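Local coordinates for halotolerant alpha-type carbonic anhydrase (dCA II) (Dunaliella salina, PDB 1Y7W), which catalyses the zinc-dependent, reversible hydration of carbon dioxide to bicarbonate as the salt-tolerant carbonic anhydrase of a halophilic alga, at residues Tyr145-His150 against Glu254-Phe259; Phe129-Phe134 against Ala181-Leu186; Val262-Gly265 against Asp271-Asn274. All coordinates share one frame; numbering follows the deposited sequence.

In the fold
The chain first lays down 129-134 of contact 2, then 145-150 of contact 1. Segment 181-186 completes contact 2 and 254-259 completes contact 1, so the two interleave, whereas contact 3 follows entirely after them. Contacts 1 and 2 have centres about 6 Å apart and use neighbouring strands of one sheet, 120-133 and 147-155, which together supply the three zinc histidines. Contact 3 has its centre about 11 Å from that of contact 1, with which it shares helix 253-266, and about 13 Å from that of contact 2. Two helices thus pack against the zinc-bearing strands, and the loop after helix 253-266 returns to the second shell of the metal.

Contact 1 (Tyr145-His150 against Glu254-Phe259). With ZN (zinc ion), chain D.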
loop_
_atom_site.group_PDB
_atom_site.type_symbol
_atom_site.label_atom_id
_atom_site.label_comp_id
_atom_site.label_asym_id
_atom_site.label_seq_id
_atom_site.Cartn_x
_atom_site.Cartn_y
_atom_site.Cartn_z
ATOM N N TYR A 145 8.776 10.038 -2.761
ATOM C CA TYR A 145 9.747 8.937 -2.824
ATOM C C TYR A 145 9.433 8.263 -4.138
ATOM O O TYR A 145 8.306 8.353 -4.644
ATOM C CB TYR A 145 9.589 7.955 -1.630
ATOM C CG TYR A 145 9.991 8.572 -0.326
ATOM C CD1 TYR A 145 11.266 8.377 0.195
ATOM C CD2 TYR A 145 9.146 9.474 0.327
ATOM C CE1 TYR A 145 11.677 9.080 1.343
ATOM C CE2 TYR A 145 9.538 10.155 1.438
ATOM C CZ TYR A 145 10.796 9.963 1.950
ATOM O OH TYR A 145 11.161 10.645 3.102
ATOM N N PRO A 146 10.405 7.575 -4.734
ATOM C CA PRO A 146 10.138 6.924 -6.013
ATOM C C PRO A 146 9.259 5.661 -5.943
ATOM O O PRO A 146 8.809 5.131 -6.979
ATOM C CB PRO A 146 11.547 6.602 -6.537
ATOM C CG PRO A 146 12.335 6.440 -5.302
ATOM C CD PRO A 146 11.841 7.539 -4.406
ATOM N N LEU A 147 9.019 5.196 -4.731
ATOM C CA LEU A 147 8.197 3.965 -4.608
ATOM C C LEU A 147 7.494 3.917 -3.279
ATOM O O LEU A 147 8.081 4.269 -2.260
ATOM C CB LEU A 147 9.105 2.706 -4.764
ATOM C CG LEU A 147 8.418 1.324 -4.860
ATOM C CD1 LEU A 147 7.475 1.226 -6.133
ATOM C CD2 LEU A 147 9.559 0.197 -4.955
ATOM N N GLU A 148 6.221 3.526 -3.280
ATOM C CA GLU A 148 5.482 3.395 -2.010
ATOM C C GLU A 148 4.728 2.067 -2.097
ATOM O O GLU A 148 3.987 1.810 -3.061
ATOM C CB GLU A 148 4.491 4.559 -1.800
ATOM C CG GLU A 148 3.676 4.444 -0.504
ATOM C CD GLU A 148 2.787 5.665 -0.259
ATOM O OE1 GLU A 148 3.106 6.765 -0.783
ATOM O OE2 GLU A 148 1.787 5.558 0.512
ATOM N N LEU A 149 4.986 1.234 -1.098
ATOM C CA LEU A 149 4.363 -0.074 -0.953
ATOM C C LEU A 149 3.156 0.002 0.006
ATOM O O LEU A 149 3.255 0.599 1.063
ATOM C CB LEU A 149 5.406 -1.034 -0.378
ATOM C CG LEU A 149 4.883 -2.295 0.353
ATOM C CD1 LEU A 149 4.203 -3.150 -0.647
ATOM C CD2 LEU A 149 6.074 -3.091 0.971
ATOM N N HIS A 150 2.022 -0.569 -0.394
ATOM C CA HIS A 150 0.817 -0.618 0.425
ATOM C C HIS A 150 0.466 -2.091 0.753
ATOM O O HIS A 150 0.173 -2.854 -0.145
ATOM C CB HIS A 150 -0.371 0.027 -0.321
ATOM C CG HIS A 150 -0.305 1.536 -0.386
ATOM N ND1 HIS A 150 -1.075 2.285 -1.264
ATOM C CD2 HIS A 150 0.508 2.415 0.249
ATOM C CE1 HIS A 150 -0.725 3.555 -1.172
ATOM N NE2 HIS A 150 0.237 3.665 -0.263
ATOM N N GLU A 254 17.797 1.083 -11.510
ATOM C CA GLU A 254 17.778 -0.195 -12.208
ATOM C C GLU A 254 16.663 -1.096 -11.731
ATOM O O GLU A 254 16.166 -1.915 -12.477
ATOM C CB GLU A 254 19.106 -0.942 -12.051
ATOM C CG GLU A 254 20.319 -0.274 -12.752
ATOM C CD GLU A 254 20.698 1.095 -12.174
ATOM O OE1 GLU A 254 20.562 1.327 -10.943
ATOM O OE2 GLU A 254 21.156 1.951 -12.966
ATOM N N GLN A 255 16.305 -0.997 -10.466
ATOM C CA GLN A 255 15.208 -1.833 -9.970
ATOM C C GLN A 255 13.899 -1.203 -10.392
ATOM O O GLN A 255 12.930 -1.921 -10.647
ATOM C CB GLN A 255 15.266 -1.932 -8.438
ATOM C CG GLN A 255 16.498 -2.652 -7.957
ATOM C CD GLN A 255 16.578 -2.777 -6.448
ATOM O OE1 GLN A 255 16.308 -1.832 -5.726
ATOM N NE2 GLN A 255 16.993 -3.952 -5.969
ATOM N N MET A 256 13.856 0.135 -10.483
ATOM C CA MET A 256 12.610 0.790 -10.890
ATOM C C MET A 256 12.198 0.416 -12.311
ATOM O O MET A 256 11.008 0.486 -12.679
ATOM C CB MET A 256 12.741 2.317 -10.762
ATOM C CG MET A 256 12.727 2.809 -9.317
ATOM S SD MET A 256 11.277 2.216 -8.321
ATOM C CE MET A 256 9.934 2.940 -9.301
ATOM N N LYS A 257 13.178 -0.004 -13.113
ATOM C CA LYS A 257 12.880 -0.394 -14.484
ATOM C C LYS A 257 11.891 -1.556 -14.537
ATOM O O LYS A 257 11.103 -1.653 -15.477
ATOM C CB LYS A 257 14.176 -0.793 -15.235
ATOM C CG LYS A 257 13.930 -1.381 -16.658
ATOM C CD LYS A 257 15.176 -1.198 -17.582
ATOM C CE LYS A 257 14.994 -1.932 -18.937
ATOM N NZ LYS A 257 14.779 -3.379 -18.699
ATOM N N LEU A 258 11.907 -2.417 -13.519
ATOM C CA LEU A 258 10.970 -3.554 -13.502
ATOM C C LEU A 258 9.518 -3.035 -13.636
ATOM O O LEU A 258 8.711 -3.604 -14.380
ATOM C CB LEU A 258 11.089 -4.337 -12.187
ATOM C CG LEU A 258 9.955 -5.360 -11.893
ATOM C CD1 LEU A 258 10.166 -6.586 -12.788
ATOM C CD2 LEU A 258 9.990 -5.815 -10.445
ATOM N N PHE A 259 9.193 -1.969 -12.898
ATOM C CA PHE A 259 7.839 -1.418 -12.934
ATOM C C PHE A 259 7.420 -0.900 -14.296
ATOM O O PHE A 259 6.260 -1.086 -14.714
ATOM C CB PHE A 259 7.674 -0.354 -11.828
ATOM C CG PHE A 259 7.817 -0.934 -10.447
ATOM C CD1 PHE A 259 8.956 -0.727 -9.688
ATOM C CD2 PHE A 259 6.807 -1.747 -9.934
ATOM C CE1 PHE A 259 9.097 -1.307 -8.439
ATOM C CE2 PHE A 259 6.930 -2.335 -8.681
ATOM C CZ PHE A 259 8.086 -2.109 -7.928
HETATM ZN ZN ZN D . -2.259 1.690 -2.824
HETATM O O HOH W 1 -3.991 2.231 -3.428
#
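One face of the Phe259 ring is covered by Leu147, whose CD1 methyl stands 4.1 Å from the centroid of that ring and 27° off its normal, a CH-pi contact. The other methyl, Leu147 CD2, approaches the CE1 corner of Phe259 at 3.8 Å, and the two side chains cross at about a right angle. The second flat group, the His150 ring, is gripped at its edge: His150 ND1 binds the zinc ion at 2.0 Å, while His150 NE2 donates in the ring plane to Glu148 OE2 at 2.6 Å. His150 meets that oxygen from above the carboxylate plane, 48° out of it; His138 shares it. Strand 147-155 of the central carbonic anhydrase sheet therefore works on two faces: His150 and its second-shell partner Glu148 serve the metal, whereas Leu147 packs on helix 253-266. With Leu147 CG anti to the backbone N (chi1 -172°), the isobutyl group is carried out over the aromatic ring. An alanine here is likely to leave that face of Phe259 without its methyl cover and open a gap between strand and helix. Met256 packs beside Leu147, its chain bent twice, so that Met256 CE comes to 3.4 Å from Pro146 O and the sulfur, Met256 SD, lies 4.2 Å from Leu147 CB.

Contact 2 (Phe129-Phe134 against Ala181-Leu186). With ZN (zinc ion), chain D.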
loop_
_atom_site.group_PDB
_atom_site.type_symbol
_atom_site.label_atom_id
_atom_site.label_comp_id
_atom_site.label_asym_id
_atom_site.label_seq_id
_atom_site.Cartn_x
_atom_site.Cartn_y
_atom_site.Cartn_z
ATOM N N PHE A 129 -0.644 -6.918 -1.243
ATOM C CA PHE A 129 0.133 -5.688 -1.127
ATOM C C PHE A 129 0.363 -5.219 -2.557
ATOM O O PHE A 129 0.273 -6.016 -3.516
ATOM C CB PHE A 129 1.423 -5.800 -0.281
ATOM C CG PHE A 129 2.508 -6.693 -0.842
ATOM C CD1 PHE A 129 3.325 -6.272 -1.879
ATOM C CD2 PHE A 129 2.812 -7.902 -0.215
ATOM C CE1 PHE A 129 4.450 -7.024 -2.288
ATOM C CE2 PHE A 129 3.928 -8.654 -0.609
ATOM C CZ PHE A 129 4.745 -8.212 -1.636
ATOM N N HIS A 130 0.600 -3.923 -2.757
ATOM C CA HIS A 130 0.788 -3.458 -4.153
ATOM C C HIS A 130 1.686 -2.218 -4.114
ATOM O O HIS A 130 2.049 -1.736 -3.025
ATOM C CB HIS A 130 -0.561 -3.143 -4.857
ATOM C CG HIS A 130 -1.371 -2.093 -4.148
ATOM N ND1 HIS A 130 -2.333 -2.387 -3.195
ATOM C CD2 HIS A 130 -1.300 -0.753 -4.200
ATOM C CE1 HIS A 130 -2.812 -1.258 -2.685
ATOM N NE2 HIS A 130 -2.202 -0.250 -3.277
ATOM N N PHE A 131 1.981 -1.681 -5.279
ATOM C CA PHE A 131 2.921 -0.557 -5.315
ATOM C C PHE A 131 2.411 0.674 -6.067
ATOM O O PHE A 131 1.600 0.562 -6.994
ATOM C CB PHE A 131 4.220 -0.972 -6.036
ATOM C CG PHE A 131 4.983 -2.099 -5.376
ATOM C CD1 PHE A 131 4.704 -3.426 -5.689
ATOM C CD2 PHE A 131 5.975 -1.815 -4.435
ATOM C CE1 PHE A 131 5.406 -4.443 -5.061
ATOM C CE2 PHE A 131 6.691 -2.812 -3.793
ATOM C CZ PHE A 131 6.402 -4.142 -4.104
ATOM N N HIS A 132 2.947 1.833 -5.684
ATOM C CA HIS A 132 2.642 3.084 -6.417
ATOM C C HIS A 132 4.082 3.443 -6.812
ATOM O O HIS A 132 4.934 3.685 -5.947
ATOM C CB HIS A 132 1.955 4.090 -5.493
ATOM C CG HIS A 132 0.567 3.655 -5.126
ATOM N ND1 HIS A 132 -0.508 3.852 -5.960
ATOM C CD2 HIS A 132 0.110 2.894 -4.095
ATOM C CE1 HIS A 132 -1.582 3.256 -5.454
ATOM N NE2 HIS A 132 -1.231 2.666 -4.327
ATOM N N HIS A 133 4.326 3.385 -8.131
ATOM C CA HIS A 133 5.670 3.534 -8.676
ATOM C C HIS A 133 5.994 4.840 -9.390
ATOM O O HIS A 133 5.145 5.431 -10.060
ATOM C CB HIS A 133 6.028 2.299 -9.575
ATOM C CG HIS A 133 4.851 1.656 -10.302
ATOM N ND1 HIS A 133 4.260 2.186 -11.428
ATOM C CD2 HIS A 133 4.197 0.488 -10.063
ATOM C CE1 HIS A 133 3.304 1.376 -11.855
ATOM N NE2 HIS A 133 3.247 0.334 -11.041
ATOM N N PHE A 134 7.257 5.241 -9.217
ATOM C CA PHE A 134 7.858 6.458 -9.729
ATOM C C PHE A 134 7.540 7.712 -8.925
ATOM O O PHE A 134 8.411 8.568 -8.751
ATOM C CB PHE A 134 7.585 6.604 -11.202
ATOM C CG PHE A 134 8.379 5.602 -12.003
ATOM C CD1 PHE A 134 9.767 5.761 -12.164
ATOM C CD2 PHE A 134 7.791 4.424 -12.455
ATOM C CE1 PHE A 134 10.523 4.735 -12.763
ATOM C CE2 PHE A 134 8.533 3.424 -13.040
ATOM C CZ PHE A 134 9.890 3.572 -13.196
ATOM N N ALA A 181 16.726 -5.737 -1.155
ATOM C CA ALA A 181 16.849 -7.193 -1.353
ATOM C C ALA A 181 15.590 -7.856 -1.901
ATOM O O ALA A 181 15.642 -8.684 -2.830
ATOM C CB ALA A 181 17.245 -7.875 -0.023
ATOM N N PHE A 182 14.451 -7.539 -1.308
ATOM C CA PHE A 182 13.200 -8.104 -1.800
ATOM C C PHE A 182 12.930 -7.665 -3.245
ATOM O O PHE A 182 12.531 -8.483 -4.054
ATOM C CB PHE A 182 12.000 -7.715 -0.927
ATOM C CG PHE A 182 10.684 -8.176 -1.497
ATOM C CD1 PHE A 182 9.748 -7.261 -1.929
ATOM C CD2 PHE A 182 10.429 -9.543 -1.720
ATOM C CE1 PHE A 182 8.560 -7.677 -2.596
ATOM C CE2 PHE A 182 9.262 -9.961 -2.379
ATOM C CZ PHE A 182 8.321 -9.028 -2.822
ATOM N N LEU A 183 13.104 -6.377 -3.556
ATOM C CA LEU A 183 12.875 -5.921 -4.928
ATOM C C LEU A 183 13.836 -6.672 -5.872
ATOM O O LEU A 183 13.487 -7.077 -7.013
ATOM C CB LEU A 183 13.084 -4.394 -5.030
ATOM C CG LEU A 183 11.951 -3.565 -4.326
ATOM C CD1 LEU A 183 12.113 -2.066 -4.562
ATOM C CD2 LEU A 183 10.564 -4.064 -4.841
ATOM N N ASN A 184 15.051 -6.882 -5.403
ATOM C CA ASN A 184 15.966 -7.627 -6.264
ATOM C C ASN A 184 15.475 -9.034 -6.558
ATOM O O ASN A 184 15.534 -9.501 -7.681
ATOM C CB ASN A 184 17.366 -7.695 -5.666
ATOM C CG ASN A 184 18.391 -7.283 -6.667
ATOM O OD1 ASN A 184 18.589 -6.072 -6.928
ATOM N ND2 ASN A 184 19.009 -8.271 -7.310
ATOM N N SER A 185 14.986 -9.723 -5.553
ATOM C CA SER A 185 14.512 -11.064 -5.762
ATOM C C SER A 185 13.317 -11.060 -6.676
ATOM O O SER A 185 13.256 -11.880 -7.594
ATOM C CB SER A 185 14.178 -11.725 -4.432
ATOM O OG SER A 185 13.410 -12.893 -4.633
ATOM N N LEU A 186 12.360 -10.154 -6.440
ATOM C CA LEU A 186 11.156 -10.098 -7.304
ATOM C C LEU A 186 11.541 -9.853 -8.770
ATOM O O LEU A 186 11.052 -10.502 -9.698
ATOM C CB LEU A 186 10.251 -8.944 -6.833
ATOM C CG LEU A 186 8.940 -8.686 -7.556
ATOM C CD1 LEU A 186 8.046 -9.939 -7.389
ATOM C CD2 LEU A 186 8.233 -7.470 -6.928
HETATM ZN ZN ZN D . -2.259 1.690 -2.824
HETATM O O HOH W 1 -3.991 2.231 -3.428
#
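The zinc-binding strand of the alpha-class carbonic anhydrases, with its His-X-His pair, here rests its hydrophobic face on helix 181-195. His130 and His132 turn to the metal, which His130 NE2 binds at 2.0 Å and His132 NE2 at 2.1 Å, with water 1 also bound to the zinc. His150 of the adjoining strand is the third histidine ligand. Gln128 accepts a hydrogen bond at His130 ND1, which, together with the metal bond, probably limits the rotation of that ring. Phe129 and Phe131, which flank His130, send their rings the other way, into the space separating strand from helix. The two segments run nearly at right angles, at 97°, and their axes stay 13.7 Å apart, a distance bridged by large side chains rather than by backbone.

Phe182 is the principal partner on the helix. Its CG is anti to the backbone N (chi1 174°), which aims the ring at the strand, where it meets Phe129 coming from the opposite direction. Phe182 CZ reaches the edge of the Phe129 ring, 3.9 Å from Phe129 CZ, while Phe129 CZ in turn approaches the Phe182 ring obliquely. Phe131 meets Phe182 edge to edge, Phe131 CZ lying 4.4 Å from Phe182 CE1. Leu217 of helix 213-217 packs on both Phe129 and Phe182. Leu183, one residue further along the helix, reaches the strand through the end of its side chain: its CD2 methyl lies 4.2 Å from Phe131 CE2.

Contact 3 (Val262-Gly265 against Asp271-Asn274); sequences VTMG and DVVN
Thr263 makes the close-fitting part of this contact, pressing its methyl against the backbone of the loop: Thr263 CG2 lies 3.7 Å from Asp271 O and 4.2 Å from Val272 CA. The CG2 methyl is anti to the backbone N and points at the loop, while OG1, anti to the carbonyl carbon (chi1 -64°), turns back to bond the carbonyl oxygen of Phe259 in the preceding helical turn. The hydroxyl is thus satisfied within its own helix, and the methyl is left for packing.

The other half, where Met264 crosses the isopropyl group of Val272 at about a right angle, is partly open to solvent and less well defined. Met264 has two conformers, and in the one described its bent chain brings SD to only 3.0 Å from Val272 CG2, a spacing so short that its detail is doubtful. The side chain of Asp271 starts away from the helix, and its OD2 bonds the backbone N of Tyr25.

Between the two segments the contact is van der Waals packing, while the loop is hydrogen-bonded to the strand beyond it. Val272 O bonds His133 ND1, and the amide of Asn274 links His133 N through OD1 and Phe131 O through ND2. Asn274 O bonds His132 ND1, a second-shell backbone carbonyl orienting a zinc histidine, as is characteristic of the alpha-carbonic anhydrase active site.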
loop_
_atom_site.group_PDB
_atom_site.type_symbol
_atom_site.label_atom_id
_atom_site.label_comp_id
_atom_site.label_asym_id
_atom_site.label_seq_id
_atom_site.Cartn_x
_atom_site.Cartn_y
_atom_site.Cartn_z
ATOM N N VAL A 262 6.999 -4.086 -16.794
ATOM C CA VAL A 262 5.784 -4.797 -16.486
ATOM C C VAL A 262 4.568 -3.960 -16.814
ATOM O O VAL A 262 3.622 -4.429 -17.482
ATOM C CB VAL A 262 5.813 -5.169 -14.957
ATOM C CG1 VAL A 262 4.451 -5.746 -14.483
ATOM C CG2 VAL A 262 6.975 -6.195 -14.746
ATOM N N THR A 263 4.590 -2.691 -16.401
ATOM C CA THR A 263 3.406 -1.865 -16.627
ATOM C C THR A 263 3.094 -1.617 -18.104
ATOM O O THR A 263 1.932 -1.772 -18.539
ATOM C CB THR A 263 3.503 -0.475 -15.878
ATOM O OG1 THR A 263 3.545 -0.692 -14.450
ATOM C CG2 THR A 263 2.276 0.413 -16.222
ATOM N N MET A 264 4.102 -1.225 -18.872
ATOM C CA MET A 264 3.863 -0.935 -20.295
ATOM C C MET A 264 3.785 -2.225 -21.098
ATOM O O MET A 264 3.113 -2.279 -22.131
ATOM C CB MET A 264 4.951 -0.011 -20.846
ATOM C CG MET A 264 5.014 1.332 -20.154
ATOM S SD MET A 264 3.409 2.074 -19.844
ATOM C CE MET A 264 2.812 2.310 -21.504
ATOM N N GLY A 265 4.453 -3.271 -20.605
ATOM C CA GLY A 265 4.410 -4.556 -21.282
ATOM C C GLY A 265 2.996 -5.117 -21.179
ATOM O O GLY A 265 2.562 -5.823 -22.094
ATOM N N ASP A 271 -0.727 3.978 -17.214
ATOM C CA ASP A 271 0.010 5.103 -16.644
ATOM C C ASP A 271 1.134 4.472 -15.848
ATOM O O ASP A 271 0.907 3.640 -14.943
ATOM C CB ASP A 271 -0.875 5.946 -15.711
ATOM C CG ASP A 271 -1.950 6.719 -16.470
ATOM O OD1 ASP A 271 -1.579 7.554 -17.347
ATOM O OD2 ASP A 271 -3.145 6.472 -16.199
ATOM N N VAL A 272 2.352 4.885 -16.155
ATOM C CA VAL A 272 3.500 4.329 -15.482
ATOM C C VAL A 272 3.682 4.971 -14.109
ATOM O O VAL A 272 4.318 4.388 -13.253
ATOM C CB VAL A 272 4.747 4.545 -16.343
ATOM C CG1 VAL A 272 5.955 4.022 -15.655
ATOM C CG2 VAL A 272 4.587 3.810 -17.670
ATOM N N VAL A 273 3.151 6.173 -13.905
ATOM C CA VAL A 273 3.289 6.852 -12.609
ATOM C C VAL A 273 1.839 6.790 -11.999
ATOM O O VAL A 273 0.949 7.588 -12.345
ATOM C CB VAL A 273 3.756 8.323 -12.784
ATOM C CG1 VAL A 273 4.069 8.931 -11.409
ATOM C CG2 VAL A 273 5.060 8.380 -13.658
ATOM N N ASN A 274 1.617 5.846 -11.081
ATOM C CA ASN A 274 0.253 5.638 -10.575
ATOM C C ASN A 274 -0.065 6.120 -9.176
ATOM O O ASN A 274 -0.462 5.324 -8.284
ATOM C CB ASN A 274 -0.068 4.133 -10.709
ATOM C CG ASN A 274 0.844 3.260 -9.853
ATOM O OD1 ASN A 274 2.013 3.597 -9.641
ATOM N ND2 ASN A 274 0.324 2.104 -9.373
#